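Local coordinates for protein lipopolysaccharide heptosyltransferase 2 (PDB 1PSW) that transfers the second heptose from ADP-L-glycero-beta-D-manno-heptose onto heptosyl-Kdo2-lipid A while the inner core of lipopolysaccharide is being built, at residues 81-91 / 102-113. Residues are numbered along the deposited sequence; the frame is centred on the assembly and turned at random.
Sequences YDRAYVLPNSF and IPHRTGWRGEMR
Ala84 lies opposite Arg105 and Tyr85 opposite Thr106 where strands 83-86 and 104-108 run parallel, joined through helix 95-99 as a beta-alpha-beta unit in the first Rossmann-like sheet of this GT-B enzyme. Thr106 N hydrogen-bonds to Ala84 O at 2.8 Å, almost straight (175°), and Val86 N answers to Thr106 O. On one face Ile102 CD1 lies 3.6 Å from Ala84 CB; on the other, Thr106 CB sits beside Tyr85 CD1, and Thr106 OG1 hydrogen-bonds to Asp119.

Past the strands, Arg113 folds back against residues 86-91. From CB, CG passes Phe91 CA at 4.1 Å; the chain then bends at chi2 (123°) and chi3, bringing CD to 3.6 Å from Asn89 O. NE stays near Asn89 O (4.2 Å), and CZ comes 3.6 Å from Pro88 O, which lies over one face of the guanidinium; NH1 is 3.4 Å from Asn89 CA, and NH2 approaches Val86 O at the group's edge. An alanine here would take away this flat group, and the carbonyls of Val86 and Pro88 would probably lose their cationic neighbour. Two residues earlier, Glu111 N hydrogen-bonds to Asn89 O, and Glu111 OE1 takes Phe91 N at 2.8 Å from above the carboxylate plane.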
loop_
_atom_site.group_PDB
_atom_site.type_symbol
_atom_site.label_atom_id
_atom_site.label_comp_id
_atom_site.label_asym_id
_atom_site.label_seq_id
_atom_site.Cartn_x
_atom_site.Cartn_y
_atom_site.Cartn_z
ATOM N N TYR A 81 8.037 16.921 20.425
ATOM C CA TYR A 81 6.793 16.314 19.976
ATOM C C TYR A 81 5.779 16.273 21.109
ATOM O O TYR A 81 6.095 15.869 22.231
ATOM C CB TYR A 81 7.046 14.894 19.467
ATOM C CG TYR A 81 7.769 14.840 18.149
ATOM C CD1 TYR A 81 7.163 15.301 16.976
ATOM C CD2 TYR A 81 9.063 14.330 18.067
ATOM C CE1 TYR A 81 7.833 15.252 15.753
ATOM C CE2 TYR A 81 9.737 14.281 16.854
ATOM C CZ TYR A 81 9.117 14.741 15.704
ATOM O OH TYR A 81 9.786 14.691 14.505
ATOM N N ASP A 82 4.562 16.703 20.803
ATOM C CA ASP A 82 3.474 16.718 21.770
ATOM C C ASP A 82 2.894 15.313 21.948
ATOM O O ASP A 82 2.590 14.886 23.062
ATOM C CB ASP A 82 2.363 17.657 21.296
ATOM C CG ASP A 82 2.793 19.113 21.265
ATOM O OD1 ASP A 82 3.176 19.640 22.327
ATOM O OD2 ASP A 82 2.745 19.731 20.182
ATOM N N ARG A 83 2.738 14.600 20.836
ATOM C CA ARG A 83 2.183 13.250 20.865
ATOM C C ARG A 83 2.978 12.291 19.994
ATOM O O ARG A 83 3.770 12.709 19.150
ATOM C CB ARG A 83 0.739 13.255 20.365
ATOM C CG ARG A 83 -0.228 14.081 21.177
ATOM C CD ARG A 83 -1.643 13.882 20.659
ATOM N NE ARG A 83 -2.645 14.422 21.573
ATOM C CZ ARG A 83 -3.947 14.184 21.477
ATOM N NH1 ARG A 83 -4.407 13.410 20.501
ATOM N NH2 ARG A 83 -4.789 14.714 22.356
ATOM N N ALA A 84 2.753 10.999 20.203
ATOM C CA ALA A 84 3.416 9.975 19.414
ATOM C C ALA A 84 2.450 8.818 19.193
ATOM O O ALA A 84 1.660 8.478 20.076
ATOM C CB ALA A 84 4.670 9.488 20.122
ATOM N N TYR A 85 2.505 8.230 18.003
ATOM C CA TYR A 85 1.653 7.095 17.656
ATOM C C TYR A 85 2.552 5.989 17.119
ATOM O O TYR A 85 3.311 6.205 16.176
ATOM C CB TYR A 85 0.624 7.488 16.585
ATOM C CG TYR A 85 -0.413 8.483 17.052
ATOM C CD1 TYR A 85 -1.597 8.060 17.663
ATOM C CD2 TYR A 85 -0.192 9.853 16.932
ATOM C CE1 TYR A 85 -2.527 8.978 18.142
ATOM C CE2 TYR A 85 -1.120 10.775 17.414
ATOM C CZ TYR A 85 -2.279 10.333 18.017
ATOM O OH TYR A 85 -3.189 11.242 18.514
ATOM N N VAL A 86 2.472 4.812 17.725
ATOM C CA VAL A 86 3.282 3.682 17.292
ATOM C C VAL A 86 2.371 2.715 16.550
ATOM O O VAL A 86 1.459 2.135 17.143
ATOM C CB VAL A 86 3.939 2.974 18.503
ATOM C CG1 VAL A 86 4.871 1.868 18.031
ATOM C CG2 VAL A 86 4.712 3.987 19.337
ATOM N N LEU A 87 2.613 2.546 15.250
ATOM C CA LEU A 87 1.773 1.678 14.416
ATOM C C LEU A 87 2.218 0.227 14.336
ATOM O O LEU A 87 1.386 -0.673 14.253
ATOM C CB LEU A 87 1.637 2.291 13.016
ATOM C CG LEU A 87 1.059 3.720 13.032
ATOM C CD1 LEU A 87 0.839 4.232 11.604
ATOM C CD2 LEU A 87 -0.259 3.725 13.804
ATOM N N PRO A 88 3.534 -0.027 14.345
ATOM C CA PRO A 88 3.952 -1.431 14.282
ATOM C C PRO A 88 3.521 -2.084 15.596
ATOM O O PRO A 88 3.160 -1.380 16.542
ATOM C CB PRO A 88 5.474 -1.335 14.154
ATOM C CG PRO A 88 5.672 -0.018 13.454
ATOM C CD PRO A 88 4.688 0.871 14.162
ATOM N N ASN A 89 3.546 -3.409 15.667
ATOM C CA ASN A 89 3.152 -4.097 16.893
ATOM C C ASN A 89 4.355 -4.512 17.735
ATOM O O ASN A 89 4.208 -4.798 18.917
ATOM C CB ASN A 89 2.319 -5.341 16.564
ATOM C CG ASN A 89 0.911 -4.999 16.114
ATOM O OD1 ASN A 89 0.113 -4.465 16.886
ATOM N ND2 ASN A 89 0.601 -5.300 14.858
ATOM N N SER A 90 5.539 -4.532 17.129
ATOM C CA SER A 90 6.746 -4.941 17.836
ATOM C C SER A 90 6.986 -4.112 19.089
ATOM O O SER A 90 6.646 -2.931 19.153
ATOM C CB SER A 90 7.966 -4.838 16.927
ATOM O OG SER A 90 8.343 -3.492 16.750
ATOM N N PHE A 91 7.569 -4.756 20.091
ATOM C CA PHE A 91 7.886 -4.107 21.350
ATOM C C PHE A 91 8.905 -2.983 21.141
ATOM O O PHE A 91 8.692 -1.856 21.576
ATOM C CB PHE A 91 8.445 -5.147 22.326
ATOM C CG PHE A 91 9.320 -4.567 23.400
ATOM C CD1 PHE A 91 8.779 -3.791 24.422
ATOM C CD2 PHE A 91 10.695 -4.780 23.374
ATOM C CE1 PHE A 91 9.596 -3.244 25.405
ATOM C CE2 PHE A 91 11.520 -4.239 24.350
ATOM C CZ PHE A 91 10.969 -3.466 25.366
ATOM N N ILE A 102 8.512 12.062 24.881
ATOM C CA ILE A 102 7.168 12.475 24.475
ATOM C C ILE A 102 6.158 12.094 25.557
ATOM O O ILE A 102 6.063 10.929 25.942
ATOM C CB ILE A 102 6.781 11.816 23.139
ATOM C CG1 ILE A 102 7.863 12.118 22.099
ATOM C CG2 ILE A 102 5.430 12.340 22.671
ATOM C CD1 ILE A 102 7.731 11.332 20.809
ATOM N N PRO A 103 5.383 13.073 26.053
ATOM C CA PRO A 103 4.382 12.852 27.102
ATOM C C PRO A 103 3.250 11.886 26.786
ATOM O O PRO A 103 2.873 11.072 27.632
ATOM C CB PRO A 103 3.871 14.259 27.386
ATOM C CG PRO A 103 3.973 14.920 26.046
ATOM C CD PRO A 103 5.338 14.467 25.579
ATOM N N HIS A 104 2.706 11.980 25.577
ATOM C CA HIS A 104 1.596 11.123 25.167
ATOM C C HIS A 104 2.000 10.163 24.057
ATOM O O HIS A 104 2.268 10.572 22.931
ATOM C CB HIS A 104 0.428 11.994 24.702
ATOM C CG HIS A 104 -0.010 13.001 25.719
ATOM N ND1 HIS A 104 0.836 13.964 26.226
ATOM C CD2 HIS A 104 -1.203 13.187 26.333
ATOM C CE1 HIS A 104 0.183 14.700 27.107
ATOM N NE2 HIS A 104 -1.057 14.251 27.191
ATOM N N ARG A 105 2.030 8.880 24.390
ATOM C CA ARG A 105 2.407 7.842 23.443
ATOM C C ARG A 105 1.270 6.831 23.289
ATOM O O ARG A 105 0.982 6.065 24.209
ATOM C CB ARG A 105 3.683 7.160 23.931
ATOM C CG ARG A 105 4.793 8.156 24.273
ATOM C CD ARG A 105 6.076 7.460 24.709
ATOM N NE ARG A 105 5.920 6.731 25.970
ATOM C CZ ARG A 105 5.649 7.300 27.141
ATOM N NH1 ARG A 105 5.500 8.616 27.228
ATOM N NH2 ARG A 105 5.531 6.555 28.231
ATOM N N THR A 106 0.641 6.833 22.112
ATOM C CA THR A 106 -0.503 5.965 21.818
ATOM C C THR A 106 -0.233 4.819 20.843
ATOM O O THR A 106 0.613 4.927 19.958
ATOM C CB THR A 106 -1.665 6.790 21.234
ATOM O OG1 THR A 106 -1.913 7.928 22.069
ATOM C CG2 THR A 106 -2.929 5.940 21.141
ATOM N N GLY A 107 -0.982 3.731 21.005
ATOM C CA GLY A 107 -0.838 2.581 20.131
ATOM C C GLY A 107 -1.550 1.360 20.673
ATOM O O GLY A 107 -1.856 1.297 21.863
ATOM N N TRP A 108 -1.841 0.392 19.807
ATOM C CA TRP A 108 -2.501 -0.822 20.274
ATOM C C TRP A 108 -1.488 -1.587 21.116
ATOM O O TRP A 108 -0.283 -1.457 20.917
ATOM C CB TRP A 108 -2.981 -1.677 19.099
ATOM C CG TRP A 108 -4.039 -0.992 18.289
ATOM C CD1 TRP A 108 -3.865 -0.293 17.127
ATOM C CD2 TRP A 108 -5.434 -0.896 18.611
ATOM N NE1 TRP A 108 -5.067 0.231 16.706
ATOM C CE2 TRP A 108 -6.044 -0.123 17.599
ATOM C CE3 TRP A 108 -6.229 -1.391 19.659
ATOM C CZ2 TRP A 108 -7.408 0.172 17.601
ATOM C CZ3 TRP A 108 -7.592 -1.097 19.659
ATOM C CH2 TRP A 108 -8.164 -0.322 18.635
ATOM N N ARG A 109 -1.979 -2.373 22.062
ATOM C CA ARG A 109 -1.107 -3.131 22.951
ATOM C C ARG A 109 0.011 -3.892 22.242
ATOM O O ARG A 109 1.158 -3.854 22.682
ATOM C CB ARG A 109 -1.941 -4.091 23.801
ATOM C CG ARG A 109 -1.165 -4.766 24.918
ATOM C CD ARG A 109 -2.109 -5.454 25.890
ATOM N NE ARG A 109 -2.885 -6.518 25.257
ATOM C CZ ARG A 109 -3.846 -7.200 25.873
ATOM N NH1 ARG A 109 -4.145 -6.925 27.134
ATOM N NH2 ARG A 109 -4.503 -8.156 25.230
ATOM N N GLY A 110 -0.309 -4.577 21.150
ATOM C CA GLY A 110 0.714 -5.322 20.432
ATOM C C GLY A 110 1.459 -6.292 21.334
ATOM O O GLY A 110 0.834 -7.095 22.023
ATOM N N GLU A 111 2.790 -6.222 21.338
ATOM C CA GLU A 111 3.597 -7.107 22.175
ATOM C C GLU A 111 3.730 -6.580 23.598
ATOM O O GLU A 111 4.833 -6.271 24.052
ATOM C CB GLU A 111 4.998 -7.284 21.592
ATOM C CG GLU A 111 5.037 -7.714 20.143
ATOM C CD GLU A 111 6.430 -8.144 19.709
ATOM O OE1 GLU A 111 7.418 -7.512 20.147
ATOM O OE2 GLU A 111 6.533 -9.105 18.917
HETATM N N MSE A 112 2.600 -6.465 24.289
HETATM C CA MSE A 112 2.567 -5.996 25.671
HETATM C C MSE A 112 3.372 -4.721 25.893
HETATM O O MSE A 112 4.283 -4.700 26.718
HETATM C CB MSE A 112 3.106 -7.083 26.604
HETATM C CG MSE A 112 2.569 -8.481 26.333
HETATM SE SE MSE A 112 0.635 -8.563 26.309
HETATM C CE MSE A 112 0.406 -9.268 24.518
ATOM N N ARG A 113 3.034 -3.658 25.171
ATOM C CA ARG A 113 3.757 -2.397 25.310
ATOM C C ARG A 113 3.222 -1.515 26.435
ATOM O O ARG A 113 3.121 -0.298 26.282
ATOM C CB ARG A 113 3.723 -1.632 23.987
ATOM C CG ARG A 113 4.504 -2.311 22.868
ATOM C CD ARG A 113 3.625 -2.596 21.659
ATOM N NE ARG A 113 3.085 -1.373 21.072
ATOM C CZ ARG A 113 2.221 -1.342 20.062
ATOM N NH1 ARG A 113 1.793 -2.469 19.519
ATOM N NH2 ARG A 113 1.782 -0.184 19.588
HETATM O O HOH W 1 -0.885 0.673 17.342
#